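Tlr1789 protein (Thermosynechococcus elongatus, PDB 2X8X) probably takes part in inserting or translocating proteins at the cyanobacterial outer membrane as an Omp85-family protein, this chain being its periplasmic N-terminal domain of three POTRA repeats. Local coordinates at residues 4-9 / 32-37; 26-31 / 41-46. All blocks are in the same frame, centred on the assembly; numbering follows the deposited sequence.

Contact 1 of 2, residues 4-9 / 32-37; sequences KVLIAE and GSTTTR
Val5 and Thr35 face each other as an antiparallel hydrogen-bonded pair where strand 34-35 runs beside the start of strand 5-13 at the edge of the first POTRA sheet. Four backbone bonds hold it. Val5 N reaches Thr35 O at 2.8 Å, and Thr35 N returns a bond to Val5 O at 2.9 Å. Further along, Ile7 N donates to Ser33 O, and Gly32 N closes the end on Ile7 O at 2.8 Å. Between them Leu6 and Thr34 form a non-hydrogen-bonded pair, where the CA atoms come within 4.4 Å. Two CA-H...O contacts reinforce the pairing, Thr34 CA to Val5 O and Lys4 CA to Thr35 O.

Side-chain contacts lie on both faces. On the face of Val5 and Thr35, the tip of Ile7 meets the methyl of Thr35, CD1 to CG2 at a tight 3.5 Å. Thr35 OG1 is anti to its backbone N (chi1 -173°) and bonds to Thr36 O, which puts CG2 between N and the carbonyl carbon and against Ile7. On the face of Leu6 and Thr34, the Thr34 methyl CG2 packs against Lys4 CB at 3.5 Å, while the extended lysine chain carries its end away. Leu6 CD1 rests against Gly32 O.

Ser33 OG turns back to Arg30 O, and Thr36, the N-cap of helix 37-48, bonds to Gln39 through OG1. The pairing thus rests mainly on backbone bonds, with the buried Ile7-Thr35 contact directed inward and the Leu6, Thr34 and Lys4 face largely exposed.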
ATOM      1  N   LYS A   4      13.389 -38.833  12.819  1.00 41.95           N
ATOM      2  CA  LYS A   4      14.519 -37.908  12.884  1.00 39.38           C
ATOM      3  C   LYS A   4      15.611 -38.391  11.916  1.00 37.39           C
ATOM      4  O   LYS A   4      15.824 -39.577  11.820  1.00 38.00           O
ATOM      5  CB  LYS A   4      15.079 -37.946  14.319  1.00 39.41           C
ATOM      6  CG  LYS A   4      14.302 -37.153  15.418  1.00 40.89           C
ATOM      7  CD  LYS A   4      14.826 -37.491  16.852  1.00 43.12           C
ATOM      8  CE  LYS A   4      14.683 -36.312  17.876  1.00 44.99           C
ATOM      9  NZ  LYS A   4      15.521 -36.439  19.160  1.00 44.91           N
ATOM     10  N   VAL A   5      16.320 -37.503  11.217  1.00 35.00           N
ATOM     11  CA  VAL A   5      17.426 -37.895  10.305  1.00 32.44           C
ATOM     12  C   VAL A   5      18.687 -37.081  10.582  1.00 31.11           C
ATOM     13  O   VAL A   5      18.606 -35.878  10.809  1.00 30.24           O
ATOM     14  CB  VAL A   5      17.090 -37.631   8.791  1.00 33.44           C
ATOM     15  CG1 VAL A   5      18.201 -38.180   7.896  1.00 32.10           C
ATOM     16  CG2 VAL A   5      15.725 -38.213   8.395  1.00 32.61           C
ATOM     17  N   LEU A   6      19.846 -37.719  10.536  1.00 29.46           N
ATOM     18  CA  LEU A   6      21.136 -37.005  10.653  1.00 29.26           C
ATOM     19  C   LEU A   6      21.670 -36.420   9.327  1.00 29.27           C
ATOM     20  O   LEU A   6      21.779 -37.143   8.331  1.00 30.20           O
ATOM     21  CB  LEU A   6      22.192 -37.902  11.321  1.00 28.40           C
ATOM     22  CG  LEU A   6      23.646 -37.403  11.458  1.00 28.25           C
ATOM     23  CD1 LEU A   6      23.754 -36.308  12.520  1.00 28.99           C
ATOM     24  CD2 LEU A   6      24.620 -38.539  11.784  1.00 24.70           C
ATOM     25  N   ILE A   7      22.072 -35.149   9.335  1.00 28.24           N
ATOM     26  CA  ILE A   7      22.438 -34.395   8.135  1.00 27.94           C
ATOM     27  C   ILE A   7      23.946 -34.356   7.976  1.00 28.03           C
ATOM     28  O   ILE A   7      24.644 -34.073   8.941  1.00 28.33           O
ATOM     29  CB  ILE A   7      21.893 -32.897   8.220  1.00 28.87           C
ATOM     30  CG1 ILE A   7      20.388 -32.861   8.506  1.00 26.96           C
ATOM     31  CG2 ILE A   7      22.246 -32.055   6.945  1.00 27.33           C
ATOM     32  CD1 ILE A   7      19.543 -33.850   7.666  1.00 28.26           C
ATOM     33  N   ALA A   8      24.450 -34.654   6.766  1.00 27.80           N
ATOM     34  CA  ALA A   8      25.900 -34.558   6.451  1.00 26.85           C
ATOM     35  C   ALA A   8      26.364 -33.235   5.824  1.00 27.17           C
ATOM     36  O   ALA A   8      27.501 -32.789   6.077  1.00 26.46           O
ATOM     37  CB  ALA A   8      26.341 -35.711   5.570  1.00 26.99           C
ATOM     38  N   GLU A   9      25.529 -32.626   4.962  1.00 26.71           N
ATOM     39  CA  GLU A   9      25.866 -31.316   4.366  1.00 26.86           C
ATOM     40  C   GLU A   9      24.606 -30.529   4.109  1.00 26.50           C
ATOM     41  O   GLU A   9      23.504 -31.073   3.935  1.00 24.68           O
ATOM     42  CB  GLU A   9      26.776 -31.383   3.095  1.00 27.57           C
ATOM     43  CG  GLU A   9      26.138 -31.945   1.818  1.00 31.64           C
ATOM     44  CD  GLU A   9      27.166 -32.301   0.664  1.00 38.59           C
ATOM     45  OE1 GLU A   9      27.611 -31.355  -0.035  1.00 38.68           O
ATOM     46  OE2 GLU A   9      27.517 -33.512   0.443  1.00 41.62           O
ATOM     47  N   GLY A  32      25.798 -32.284  10.724  1.00 26.25           N
ATOM     48  CA  GLY A  32      26.003 -32.872  12.048  1.00 27.15           C
ATOM     49  C   GLY A  32      24.778 -32.819  12.945  1.00 27.55           C
ATOM     50  O   GLY A  32      24.795 -33.391  14.051  1.00 28.16           O
ATOM     51  N   SER A  33      23.718 -32.147  12.467  1.00 27.72           N
ATOM     52  CA  SER A  33      22.510 -31.954  13.259  1.00 27.83           C
ATOM     53  C   SER A  33      21.459 -32.977  12.840  1.00 27.58           C
ATOM     54  O   SER A  33      21.491 -33.476  11.708  1.00 27.32           O
ATOM     55  CB  SER A  33      22.014 -30.490  13.191  1.00 27.94           C
ATOM     56  OG  SER A  33      21.103 -30.298  12.126  1.00 30.12           O
ATOM     57  N   THR A  34      20.584 -33.337  13.780  1.00 27.51           N
ATOM     58  CA  THR A  34      19.440 -34.222  13.542  1.00 27.92           C
ATOM     59  C   THR A  34      18.187 -33.377  13.295  1.00 29.65           C
ATOM     60  O   THR A  34      17.858 -32.525  14.105  1.00 30.82           O
ATOM     61  CB  THR A  34      19.209 -35.094  14.809  1.00 28.56           C
ATOM     62  OG1 THR A  34      20.374 -35.919  15.088  1.00 25.11           O
ATOM     63  CG2 THR A  34      17.963 -35.980  14.694  1.00 27.03           C
ATOM     64  N   THR A  35      17.483 -33.609  12.198  1.00 30.33           N
ATOM     65  CA  THR A  35      16.283 -32.844  11.894  1.00 31.66           C
ATOM     66  C   THR A  35      15.023 -33.727  11.628  1.00 31.57           C
ATOM     67  O   THR A  35      15.131 -34.956  11.401  1.00 30.80           O
ATOM     68  CB  THR A  35      16.561 -31.838  10.736  1.00 32.49           C
ATOM     69  OG1 THR A  35      15.428 -30.985  10.548  1.00 34.05           O
ATOM     70  CG2 THR A  35      16.823 -32.551   9.382  1.00 35.20           C
ATOM     71  N   THR A  36      13.838 -33.116  11.692  1.00 30.23           N
ATOM     72  CA  THR A  36      12.605 -33.735  11.171  1.00 29.77           C
ATOM     73  C   THR A  36      12.064 -32.936   9.947  1.00 29.59           C
ATOM     74  O   THR A  36      12.581 -31.842   9.615  1.00 28.24           O
ATOM     75  CB  THR A  36      11.505 -33.817  12.265  1.00 29.78           C
ATOM     76  OG1 THR A  36      11.164 -32.507  12.706  1.00 29.36           O
ATOM     77  CG2 THR A  36      11.982 -34.608  13.481  1.00 30.89           C
ATOM     78  N   ARG A  37      11.030 -33.481   9.292  1.00 29.46           N
ATOM     79  CA  ARG A  37      10.269 -32.772   8.227  1.00 28.77           C
ATOM     80  C   ARG A  37       9.786 -31.368   8.682  1.00 28.51           C
ATOM     81  O   ARG A  37      10.022 -30.365   7.995  1.00 27.65           O
ATOM     82  CB  ARG A  37       9.052 -33.597   7.766  1.00 28.58           C
TER

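Contact 2 of 2, residues 26-31 / 41-46; sequences VISTRP and QQDTNA
In the helical layer of the first POTRA domain, the turn leaving helix 17-26 is tied to helix 37-48 through Asp43, whose buried carboxylate receives the backbone and hydroxyls of Ser28 and Thr29. Ile27 is the first residue to leave helical geometry, and from there the chain runs past the aspartate so that both oxygens are used.

OD1 of Asp43 takes two protein donors. Ser28 N approaches it at 2.8 Å in a nearly straight bond (168° at the hydrogen), from above the carboxylate plane, while Ser28 OG comes to the syn lone pair at 3.1 Å. The serine hydroxyl stands between its own backbone N and carbonyl carbon (chi1 58°), which lets N and OG reach the same oxygen. Thr29 N donates to Asp43 OD2 on the syn side, 32° out of plane, in a weak bond that is long at 3.3 Å and bent. Thr29 OG1 donates to the same OD2, at a very short distance whose exact value is doubtful.

With both oxygens gripped, the rotation of the carboxylate is largely fixed, and this many donors would be expected to stabilise its negative charge. Apolar packing completes the joint. Ile27 crosses Asp43 at about a right angle, CB lying 3.7 Å from Asp43 CG and CG2 against Asp43 CB. One turn on, Ala46 CB sits 3.8 Å from Val26 O. Phe71 of strand 66-75 touches both Ile27 and Asp43, placing the joint against the sheet. A water at the helix end donates to Val26 O and, at 2.8 Å, to Asp43 OD1.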
ATOM      1  N   VAL A  26      19.945 -17.892   9.062  1.00 30.18           N
ATOM      2  CA  VAL A  26      18.563 -17.962   9.568  1.00 28.70           C
ATOM      3  C   VAL A  26      18.042 -19.400   9.752  1.00 28.08           C
ATOM      4  O   VAL A  26      17.088 -19.628  10.452  1.00 28.28           O
ATOM      5  CB  VAL A  26      17.559 -17.131   8.692  1.00 28.09           C
ATOM      6  CG1 VAL A  26      18.036 -15.695   8.491  1.00 29.13           C
ATOM      7  CG2 VAL A  26      17.406 -17.733   7.366  1.00 26.62           C
ATOM      8  N   ILE A  27      18.662 -20.370   9.127  1.00 28.08           N
ATOM      9  CA  ILE A  27      18.191 -21.763   9.267  1.00 29.48           C
ATOM     10  C   ILE A  27      18.828 -22.394  10.507  1.00 30.93           C
ATOM     11  O   ILE A  27      19.853 -21.902  11.003  1.00 31.75           O
ATOM     12  CB  ILE A  27      18.513 -22.632   8.020  1.00 28.49           C
ATOM     13  CG1 ILE A  27      20.032 -22.846   7.919  1.00 27.45           C
ATOM     14  CG2 ILE A  27      17.778 -22.021   6.743  1.00 25.93           C
ATOM     15  CD1 ILE A  27      20.589 -23.418   6.594  1.00 30.75           C
ATOM     16  N   SER A  28      18.228 -23.455  11.028  1.00 30.91           N
ATOM     17  CA  SER A  28      18.857 -24.100  12.152  1.00 32.43           C
ATOM     18  C   SER A  28      19.543 -25.385  11.715  1.00 31.98           C
ATOM     19  O   SER A  28      20.332 -25.922  12.464  1.00 32.48           O
ATOM     20  CB  SER A  28      17.846 -24.351  13.283  1.00 33.07           C
ATOM     21  OG  SER A  28      16.772 -25.159  12.771  1.00 38.73           O
ATOM     22  N   THR A  29      19.214 -25.895  10.527  1.00 31.49           N
ATOM     23  CA  THR A  29      19.783 -27.161  10.063  1.00 31.55           C
ATOM     24  C   THR A  29      21.240 -26.948   9.626  1.00 31.13           C
ATOM     25  O   THR A  29      21.551 -26.079   8.773  1.00 32.41           O
ATOM     26  CB  THR A  29      18.912 -27.841   8.954  1.00 31.88           C
ATOM     27  OG1 THR A  29      17.536 -27.945   9.401  1.00 33.18           O
ATOM     28  CG2 THR A  29      19.452 -29.241   8.677  1.00 32.29           C
ATOM     29  N   ARG A  30      22.116 -27.719  10.267  1.00 30.20           N
ATOM     30  CA  ARG A  30      23.566 -27.735  10.064  1.00 29.60           C
ATOM     31  C   ARG A  30      24.032 -29.164   9.725  1.00 26.92           C
ATOM     32  O   ARG A  30      23.339 -30.125  10.027  1.00 24.33           O
ATOM     33  CB  ARG A  30      24.330 -27.307  11.352  1.00 30.53           C
ATOM     34  CG  ARG A  30      23.878 -25.983  12.065  1.00 35.25           C
ATOM     35  CD  ARG A  30      24.311 -24.732  11.286  1.00 39.76           C
ATOM     36  NE  ARG A  30      23.608 -23.513  11.729  1.00 44.71           N
ATOM     37  CZ  ARG A  30      23.220 -22.507  10.927  1.00 46.29           C
ATOM     38  NH1 ARG A  30      23.443 -22.559   9.594  1.00 42.22           N
ATOM     39  NH2 ARG A  30      22.582 -21.442  11.464  1.00 47.61           N
ATOM     40  N   PRO A  31      25.225 -29.282   9.103  1.00 26.92           N
ATOM     41  CA  PRO A  31      25.913 -30.582   9.010  1.00 26.85           C
ATOM     42  C   PRO A  31      26.177 -31.045  10.433  1.00 26.52           C
ATOM     43  O   PRO A  31      26.667 -30.258  11.257  1.00 25.65           O
ATOM     44  CB  PRO A  31      27.249 -30.246   8.307  1.00 26.92           C
ATOM     45  CG  PRO A  31      27.043 -28.834   7.705  1.00 28.02           C
ATOM     46  CD  PRO A  31      26.090 -28.169   8.636  1.00 27.46           C
ATOM     47  N   GLN A  41      10.678 -27.619   7.221  1.00 26.81           N
ATOM     48  CA  GLN A  41       9.552 -26.708   6.938  1.00 27.28           C
ATOM     49  C   GLN A  41       9.705 -25.351   7.687  1.00 25.90           C
ATOM     50  O   GLN A  41       9.633 -24.321   7.057  1.00 24.17           O
ATOM     51  CB  GLN A  41       8.176 -27.417   7.215  1.00 27.53           C
ATOM     52  CG  GLN A  41       6.922 -26.565   6.887  1.00 31.71           C
ATOM     53  CD  GLN A  41       6.945 -25.964   5.449  1.00 34.62           C
ATOM     54  OE1 GLN A  41       7.275 -26.661   4.479  1.00 33.31           O
ATOM     55  NE2 GLN A  41       6.605 -24.660   5.325  1.00 37.78           N
ATOM     56  N   GLN A  42       9.977 -25.355   8.993  1.00 26.07           N
ATOM     57  CA  GLN A  42      10.293 -24.125   9.737  1.00 26.08           C
ATOM     58  C   GLN A  42      11.479 -23.386   9.193  1.00 25.41           C
ATOM     59  O   GLN A  42      11.433 -22.162   9.169  1.00 23.09           O
ATOM     60  CB  GLN A  42      10.545 -24.372  11.238  1.00 25.58           C
ATOM     61  CG  GLN A  42       9.328 -24.950  11.996  1.00 28.99           C
ATOM     62  CD  GLN A  42       9.681 -25.807  13.308  1.00 33.25           C
ATOM     63  OE1 GLN A  42      10.857 -25.956  13.716  1.00 34.10           O
ATOM     64  NE2 GLN A  42       8.637 -26.352  13.938  1.00 33.06           N
ATOM     65  N   ASP A  43      12.554 -24.092   8.778  1.00 26.63           N
ATOM     66  CA  ASP A  43      13.700 -23.422   8.073  1.00 26.43           C
ATOM     67  C   ASP A  43      13.293 -22.695   6.772  1.00 25.87           C
ATOM     68  O   ASP A  43      13.769 -21.579   6.503  1.00 26.40           O
ATOM     69  CB  ASP A  43      14.887 -24.371   7.763  1.00 28.05           C
ATOM     70  CG  ASP A  43      15.682 -24.800   9.034  1.00 30.42           C
ATOM     71  OD1 ASP A  43      15.692 -24.090  10.102  1.00 31.00           O
ATOM     72  OD2 ASP A  43      16.322 -25.869   8.953  1.00 35.97           O
ATOM     73  N   THR A  44      12.439 -23.312   5.965  1.00 26.13           N
ATOM     74  CA  THR A  44      11.990 -22.624   4.749  1.00 24.16           C
ATOM     75  C   THR A  44      11.085 -21.408   5.119  1.00 23.41           C
ATOM     76  O   THR A  44      11.144 -20.360   4.459  1.00 22.18           O
ATOM     77  CB  THR A  44      11.201 -23.521   3.706  1.00 25.65           C
ATOM     78  OG1 THR A  44       9.878 -23.810   4.183  1.00 25.38           O
ATOM     79  CG2 THR A  44      11.953 -24.794   3.311  1.00 25.59           C
ATOM     80  N   ASN A  45      10.271 -21.569   6.160  1.00 22.11           N
ATOM     81  CA  ASN A  45       9.514 -20.392   6.684  1.00 20.33           C
ATOM     82  C   ASN A  45      10.442 -19.257   7.093  1.00 20.28           C
ATOM     83  O   ASN A  45      10.216 -18.105   6.759  1.00 21.51           O
ATOM     84  CB  ASN A  45       8.716 -20.737   7.917  1.00 19.75           C
ATOM     85  CG  ASN A  45       7.621 -21.703   7.678  1.00 20.05           C
ATOM     86  OD1 ASN A  45       7.095 -22.280   8.645  1.00 19.46           O
ATOM     87  ND2 ASN A  45       7.230 -21.891   6.443  1.00 18.78           N
ATOM     88  N   ALA A  46      11.481 -19.553   7.867  1.00 20.92           N
ATOM     89  CA  ALA A  46      12.457 -18.501   8.289  1.00 22.37           C
ATOM     90  C   ALA A  46      13.165 -17.813   7.154  1.00 21.71           C
ATOM     91  O   ALA A  46      13.395 -16.602   7.202  1.00 24.21           O
ATOM     92  CB  ALA A  46      13.504 -19.087   9.293  1.00 22.15           C
TER
HETATM   93  O   HOH W   1      15.082 -21.732  11.485  1.00 42.49           O

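Overall arrangement
Contacts 1 and 2 lie in the first of three POTRA repeats, their centres about 11 Å apart, and their segments alternate along the chain. The loop tied down in contact 2 runs on directly into the edge strand of contact 1, which in turn leads into helix 37-48, the partner in contact 2. They also touch: Ile7 CG1 packs on Thr29 CG2 at 3.7 Å, and Ala8 O meets Pro31 CB at 3.4 Å. Thr29 therefore faces Asp43 with its hydroxyl and Ile7 with its methyl. Together, contact 1 adds the short strand 34-35 beside strand 5-13, and contact 2 ties the turn after helix 17-26 to helix 37-48.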